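Local coordinates for protein diacylglycerol lipase (Aspergillus oryzae, PDB 5XK2) that hydrolyses the ester bonds of mono- and diacylglycerols, probably through a serine nucleophile as in other class 3 lipases of the alpha/beta-hydrolase fold, at residues Glu53-Thr58 with Asp78-Ala83; Val85-Gly90 with Val148-Ser153. All coordinates share one frame; numbering follows the deposited sequence.

Contact 1. Residues Glu53-Thr58 with Asp78-Ala83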
loop_
_atom_site.group_PDB
_atom_site.type_symbol
_atom_site.label_atom_id
_atom_site.label_comp_id
_atom_site.label_asym_id
_atom_site.label_seq_id
_atom_site.Cartn_x
_atom_site.Cartn_y
_atom_site.Cartn_z
ATOM N N GLU A 53 -23.163 -6.737 16.520
ATOM C CA GLU A 53 -24.493 -7.069 16.035
ATOM C C GLU A 53 -25.331 -7.617 17.191
ATOM O O GLU A 53 -26.512 -7.296 17.311
ATOM C CB GLU A 53 -24.397 -8.063 14.874
ATOM C CG GLU A 53 -23.616 -7.474 13.709
ATOM C CD GLU A 53 -23.686 -8.317 12.463
ATOM O OE1 GLU A 53 -24.621 -9.150 12.378
ATOM O OE2 GLU A 53 -22.805 -8.159 11.585
ATOM N N ALA A 54 -24.706 -8.397 18.070
ATOM C CA ALA A 54 -25.425 -8.987 19.203
ATOM C C ALA A 54 -25.932 -7.908 20.165
ATOM O O ALA A 54 -26.958 -8.076 20.830
ATOM C CB ALA A 54 -24.536 -9.961 19.948
ATOM N N ALA A 55 -25.204 -6.802 20.217
ATOM C CA ALA A 55 -25.539 -5.691 21.093
ATOM C C ALA A 55 -26.641 -4.816 20.486
ATOM O O ALA A 55 -27.198 -3.960 21.179
ATOM C CB ALA A 55 -24.294 -4.859 21.381
ATOM N N GLY A 56 -26.957 -5.043 19.214
ATOM C CA GLY A 56 -28.003 -4.306 18.518
ATOM C C GLY A 56 -27.625 -2.874 18.176
ATOM O O GLY A 56 -28.496 -2.003 18.011
ATOM N N SER A 57 -26.325 -2.618 18.057
ATOM C CA SER A 57 -25.874 -1.232 17.926
ATOM C C SER A 57 -26.353 -0.610 16.634
ATOM O O SER A 57 -26.369 -1.250 15.587
ATOM C CB SER A 57 -24.365 -1.145 18.040
ATOM O OG SER A 57 -23.992 -1.753 19.270
ATOM N N THR A 58 -26.756 0.648 16.743
ATOM C CA THR A 58 -27.475 1.325 15.661
ATOM C C THR A 58 -26.789 2.612 15.241
ATOM O O THR A 58 -26.390 3.408 16.088
ATOM C CB THR A 58 -28.928 1.650 16.097
ATOM O OG1 THR A 58 -29.583 0.435 16.508
ATOM C CG2 THR A 58 -29.705 2.219 14.948
ATOM N N ASP A 78 -24.883 2.112 21.331
ATOM C CA ASP A 78 -24.887 0.750 21.840
ATOM C C ASP A 78 -25.649 0.769 23.172
ATOM O O ASP A 78 -25.110 1.186 24.199
ATOM C CB ASP A 78 -23.442 0.265 22.008
ATOM C CG ASP A 78 -23.331 -1.150 22.548
ATOM O OD1 ASP A 78 -24.283 -1.661 23.165
ATOM O OD2 ASP A 78 -22.240 -1.756 22.383
ATOM N N ASN A 79 -26.894 0.292 23.151
ATOM C CA ASN A 79 -27.727 0.347 24.353
ATOM C C ASN A 79 -27.479 -0.846 25.258
ATOM O O ASN A 79 -27.902 -0.870 26.411
ATOM C CB ASN A 79 -29.206 0.434 23.978
ATOM C CG ASN A 79 -29.581 1.804 23.455
ATOM O OD1 ASN A 79 -29.153 2.825 24.011
ATOM N ND2 ASN A 79 -30.379 1.838 22.377
ATOM N N THR A 80 -26.775 -1.839 24.741
ATOM C CA THR A 80 -26.428 -2.987 25.560
ATOM C C THR A 80 -25.298 -2.624 26.499
ATOM O O THR A 80 -25.356 -2.900 27.701
ATOM C CB THR A 80 -26.042 -4.174 24.680
ATOM O OG1 THR A 80 -27.181 -4.516 23.896
ATOM C CG2 THR A 80 -25.618 -5.375 25.527
ATOM N N ASN A 81 -24.275 -1.978 25.952
ATOM C CA ASN A 81 -23.098 -1.600 26.722
ATOM C C ASN A 81 -23.096 -0.147 27.202
ATOM O O ASN A 81 -22.120 0.330 27.794
ATOM C CB ASN A 81 -21.857 -1.895 25.895
ATOM C CG ASN A 81 -21.709 -3.363 25.632
ATOM O OD1 ASN A 81 -21.457 -4.135 26.559
ATOM N ND2 ASN A 81 -21.937 -3.779 24.385
ATOM N N LYS A 82 -24.195 0.545 26.917
ATOM C CA LYS A 82 -24.381 1.937 27.322
ATOM C C LYS A 82 -23.229 2.809 26.869
ATOM O O LYS A 82 -22.551 3.455 27.673
ATOM C CB LYS A 82 -24.601 2.033 28.834
ATOM C CG LYS A 82 -25.982 1.513 29.198
ATOM C CD LYS A 82 -26.272 1.586 30.680
ATOM C CE LYS A 82 -26.572 3.004 31.127
ATOM N NZ LYS A 82 -26.993 3.007 32.554
ATOM N N ALA A 83 -23.003 2.795 25.562
ATOM C CA ALA A 83 -21.926 3.554 24.962
ATOM C C ALA A 83 -22.384 4.254 23.709
ATOM O O ALA A 83 -23.148 3.693 22.932
ATOM C CB ALA A 83 -20.748 2.631 24.636
HETATM O O HOH W 1 -28.066 -1.274 21.134
#
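Ala55, in the last turn of helix 50-55, and Ser57, just past it, pack against the turn that joins strands 71-78 and 83-89. The close-packed part centres on the carboxylate of Asp78. Its OD1 lies 3.7 Å from Ala55 CB, and the same methyl touches Thr80 CB at 3.8 Å, so one small side chain fills the angle between two turn residues. Ser57 OG sits beside Asp78 CB and CG, and both Ser57 OG and Asp78 OD2 are hydrogen-bonded to the hydroxyl of Tyr24 in helix 14-27; the same helix sets Phe20 against Asp78 and Asn81. With CG anti to the backbone N (chi1 180°), the Asp78 carboxylate comes back over its own turn. OD1 accepts Asn81 N at 2.8 Å from above the carboxylate plane, an Asx motif, with a weak second bond from Thr80 N. OD2 is met on its syn side by Asn81 ND2, nearly straight at 171°. Pinned at both oxygens, the carboxylate has little freedom to rotate. Strands 71-78 and 83-89 form a beta hairpin closed by a G1 bulge, in which Lys82 and Ala83 both face Asp78; helix 50-55 ends in a Schellman motif, with Gly56 at positive phi. Toward solvent the contact thins to polar links around Ala55 O. Thr80 OG1, anti to its carbonyl carbon (chi1 -62°), donates to this oxygen over 2.8 Å, tilted somewhat from the carbonyl plane. Water 1 donates to the same Ala55 O and accepts from Asn79 N, bridging the two backbones. Thr80, Asn79 and Lys82 are exposed, yet Asn79 OD1 bonds Tyr145 OH and Lys82 NZ forms a salt bridge with Asp144 OD2.

Contact 2. Residues Val85-Gly90 with Val148-Ser153; sequences VVAFRG and VVVGHS
Strand segments 85-89 and 148-152 run parallel as neighbouring interior strands, their axes 4.7 Å apart at closest and inclined by 19°, with Val85, Val86 and Ala87 beside Val148, Val149 and Val150. Val86 turns both backbone polar atoms to strand 148-152: its N donates to Val148 O at 2.7 Å, and its O accepts Val150 N. Phe88 N then donates to Val150 O. CA-H...O contacts back up this ladder, the Ala87 CA to Val150 O one spanning 3.2 Å. Beyond Gly151 the strands part and water takes over: water 2 links Phe88 O to His152 N, and water 3 links Gly90 N to His152 O. On one face Val150 CG1 stands between its backbone N and carbonyl carbon (chi1 59°), which brings it against Ala87 CB at 3.6 Å and Val85 CG1 at 3.7 Å. Trp21 and Tyr24 of helix 14-27 pack over Val85, and Tyr176 of the next strand touches both Val148 and Val150. On the opposite face the Phe88 ring presents its edge to Val149, with Val149 CG1 near the ring plane and 3.8 Å from Phe88 CE2; Ile158, Ala159 and Ala162 of helix 154-168 pack against this ring. Gly151 to Gly155 fits the nucleophile elbow of the alpha/beta-hydrolase fold, the sharp turn from strand to helix. Ser153 has a positive phi (61°), as the nucleophile does in such elbows, and its OG is hydrogen-bonded to His268 NE2. His152 points its ring away from strand 85-89, bonding Tyr29 OH through ND1 and His268 O through NE2. Direct bonds and apolar packing therefore hold the strands up to the elbow, whereas at His152, next to the probable nucleophile Ser153, waters 2 and 3 carry the polar links.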
loop_
_atom_site.group_PDB
_atom_site.type_symbol
_atom_site.label_atom_id
_atom_site.label_comp_id
_atom_site.label_asym_id
_atom_site.label_seq_id
_atom_site.Cartn_x
_atom_site.Cartn_y
_atom_site.Cartn_z
ATOM N N VAL A 85 -20.607 5.423 20.400
ATOM C CA VAL A 85 -19.356 5.074 19.753
ATOM C C VAL A 85 -19.108 5.974 18.552
ATOM O O VAL A 85 -19.955 6.072 17.668
ATOM C CB VAL A 85 -19.380 3.606 19.292
ATOM C CG1 VAL A 85 -18.059 3.249 18.644
ATOM C CG2 VAL A 85 -19.681 2.686 20.473
ATOM N N VAL A 86 -17.956 6.632 18.532
ATOM C CA VAL A 86 -17.516 7.425 17.397
ATOM C C VAL A 86 -16.372 6.644 16.759
ATOM O O VAL A 86 -15.320 6.486 17.373
ATOM C CB VAL A 86 -17.035 8.834 17.834
ATOM C CG1 VAL A 86 -16.633 9.661 16.607
ATOM C CG2 VAL A 86 -18.120 9.542 18.655
ATOM N N ALA A 87 -16.574 6.144 15.544
ATOM C CA ALA A 87 -15.603 5.239 14.954
ATOM C C ALA A 87 -15.121 5.780 13.623
ATOM O O ALA A 87 -15.923 6.278 12.821
ATOM C CB ALA A 87 -16.222 3.847 14.781
ATOM N N PHE A 88 -13.820 5.665 13.373
ATOM C CA PHE A 88 -13.215 6.201 12.151
ATOM C C PHE A 88 -12.479 5.165 11.321
ATOM O O PHE A 88 -11.746 4.340 11.861
ATOM C CB PHE A 88 -12.190 7.290 12.465
ATOM C CG PHE A 88 -12.728 8.450 13.218
ATOM C CD1 PHE A 88 -13.248 9.563 12.544
ATOM C CD2 PHE A 88 -12.667 8.472 14.603
ATOM C CE1 PHE A 88 -13.711 10.661 13.259
ATOM C CE2 PHE A 88 -13.150 9.564 15.329
ATOM C CZ PHE A 88 -13.671 10.668 14.646
ATOM N N ARG A 89 -12.633 5.298 10.006
ATOM C CA ARG A 89 -11.809 4.616 9.021
ATOM C C ARG A 89 -10.992 5.688 8.323
ATOM O O ARG A 89 -11.547 6.690 7.847
ATOM C CB ARG A 89 -12.662 3.862 7.991
ATOM C CG ARG A 89 -11.863 2.893 7.138
ATOM C CD ARG A 89 -12.365 2.885 5.694
ATOM N NE ARG A 89 -11.959 4.138 5.056
ATOM C CZ ARG A 89 -12.634 4.758 4.099
ATOM N NH1 ARG A 89 -13.769 4.243 3.631
ATOM N NH2 ARG A 89 -12.171 5.903 3.610
ATOM N N GLY A 90 -9.683 5.491 8.259
ATOM C CA GLY A 90 -8.852 6.416 7.513
ATOM C C GLY A 90 -8.656 5.909 6.094
ATOM O O GLY A 90 -9.358 5.010 5.627
ATOM N N VAL A 148 -17.103 6.413 23.490
ATOM C CA VAL A 148 -15.961 5.625 23.029
ATOM C C VAL A 148 -15.545 6.074 21.641
ATOM O O VAL A 148 -16.391 6.153 20.733
ATOM C CB VAL A 148 -16.285 4.113 22.975
ATOM C CG1 VAL A 148 -15.123 3.336 22.330
ATOM C CG2 VAL A 148 -16.602 3.565 24.363
ATOM N N VAL A 149 -14.262 6.371 21.480
ATOM C CA VAL A 149 -13.713 6.841 20.208
ATOM C C VAL A 149 -12.706 5.793 19.750
ATOM O O VAL A 149 -11.765 5.477 20.466
ATOM C CB VAL A 149 -13.048 8.221 20.343
ATOM C CG1 VAL A 149 -12.476 8.675 19.009
ATOM C CG2 VAL A 149 -14.090 9.252 20.855
ATOM N N VAL A 150 -12.936 5.233 18.566
ATOM C CA VAL A 150 -12.239 4.011 18.186
ATOM C C VAL A 150 -11.877 4.033 16.711
ATOM O O VAL A 150 -12.579 4.618 15.883
ATOM C CB VAL A 150 -13.120 2.768 18.514
ATOM C CG1 VAL A 150 -14.443 2.829 17.782
ATOM C CG2 VAL A 150 -12.391 1.441 18.220
ATOM N N GLY A 151 -10.756 3.411 16.382
ATOM C CA GLY A 151 -10.411 3.188 14.994
ATOM C C GLY A 151 -9.280 2.175 14.891
ATOM O O GLY A 151 -8.657 1.826 15.903
ATOM N N HIS A 152 -9.015 1.725 13.664
ATOM C CA HIS A 152 -7.882 0.857 13.371
ATOM C C HIS A 152 -7.040 1.529 12.289
ATOM O O HIS A 152 -7.596 2.248 11.445
ATOM C CB HIS A 152 -8.381 -0.543 12.922
ATOM C CG HIS A 152 -7.315 -1.412 12.325
ATOM N ND1 HIS A 152 -7.190 -1.603 10.965
ATOM C CD2 HIS A 152 -6.311 -2.121 12.898
ATOM C CE1 HIS A 152 -6.156 -2.393 10.728
ATOM N NE2 HIS A 152 -5.597 -2.711 11.882
ATOM N N SER A 153 -5.724 1.297 12.306
ATOM C CA SER A 153 -4.843 1.785 11.243
ATOM C C SER A 153 -4.905 3.319 11.182
ATOM O O SER A 153 -4.885 3.989 12.218
ATOM C CB SER A 153 -5.246 1.145 9.892
ATOM O OG SER A 153 -4.336 1.456 8.843
HETATM O O HOH W 2 -10.830 1.826 11.441
HETATM O O HOH W 3 -8.515 2.936 8.868
#

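In the fold
Both segments of contact 1 precede those of contact 2 in sequence, and their centres are about 16 Å apart. Strand 83-89 leads directly from one to the other: it leaves the hairpin turn of 78-83 and, as 85-90, runs inside the mixed sheet beside strand 146-152. The two meet where Ala83 CB packs on Val148 CG2 at 4.3 Å. Helix 14-27 spans both, placing Tyr24 against Asp78 and Val85 and Trp21 against Ala83, Val85 and Val148. Contact 1 joins the end of helix 50-55 to the 78-83 turn at the chain's periphery, while contact 2 lies in the buried core and leads to the probable catalytic serine.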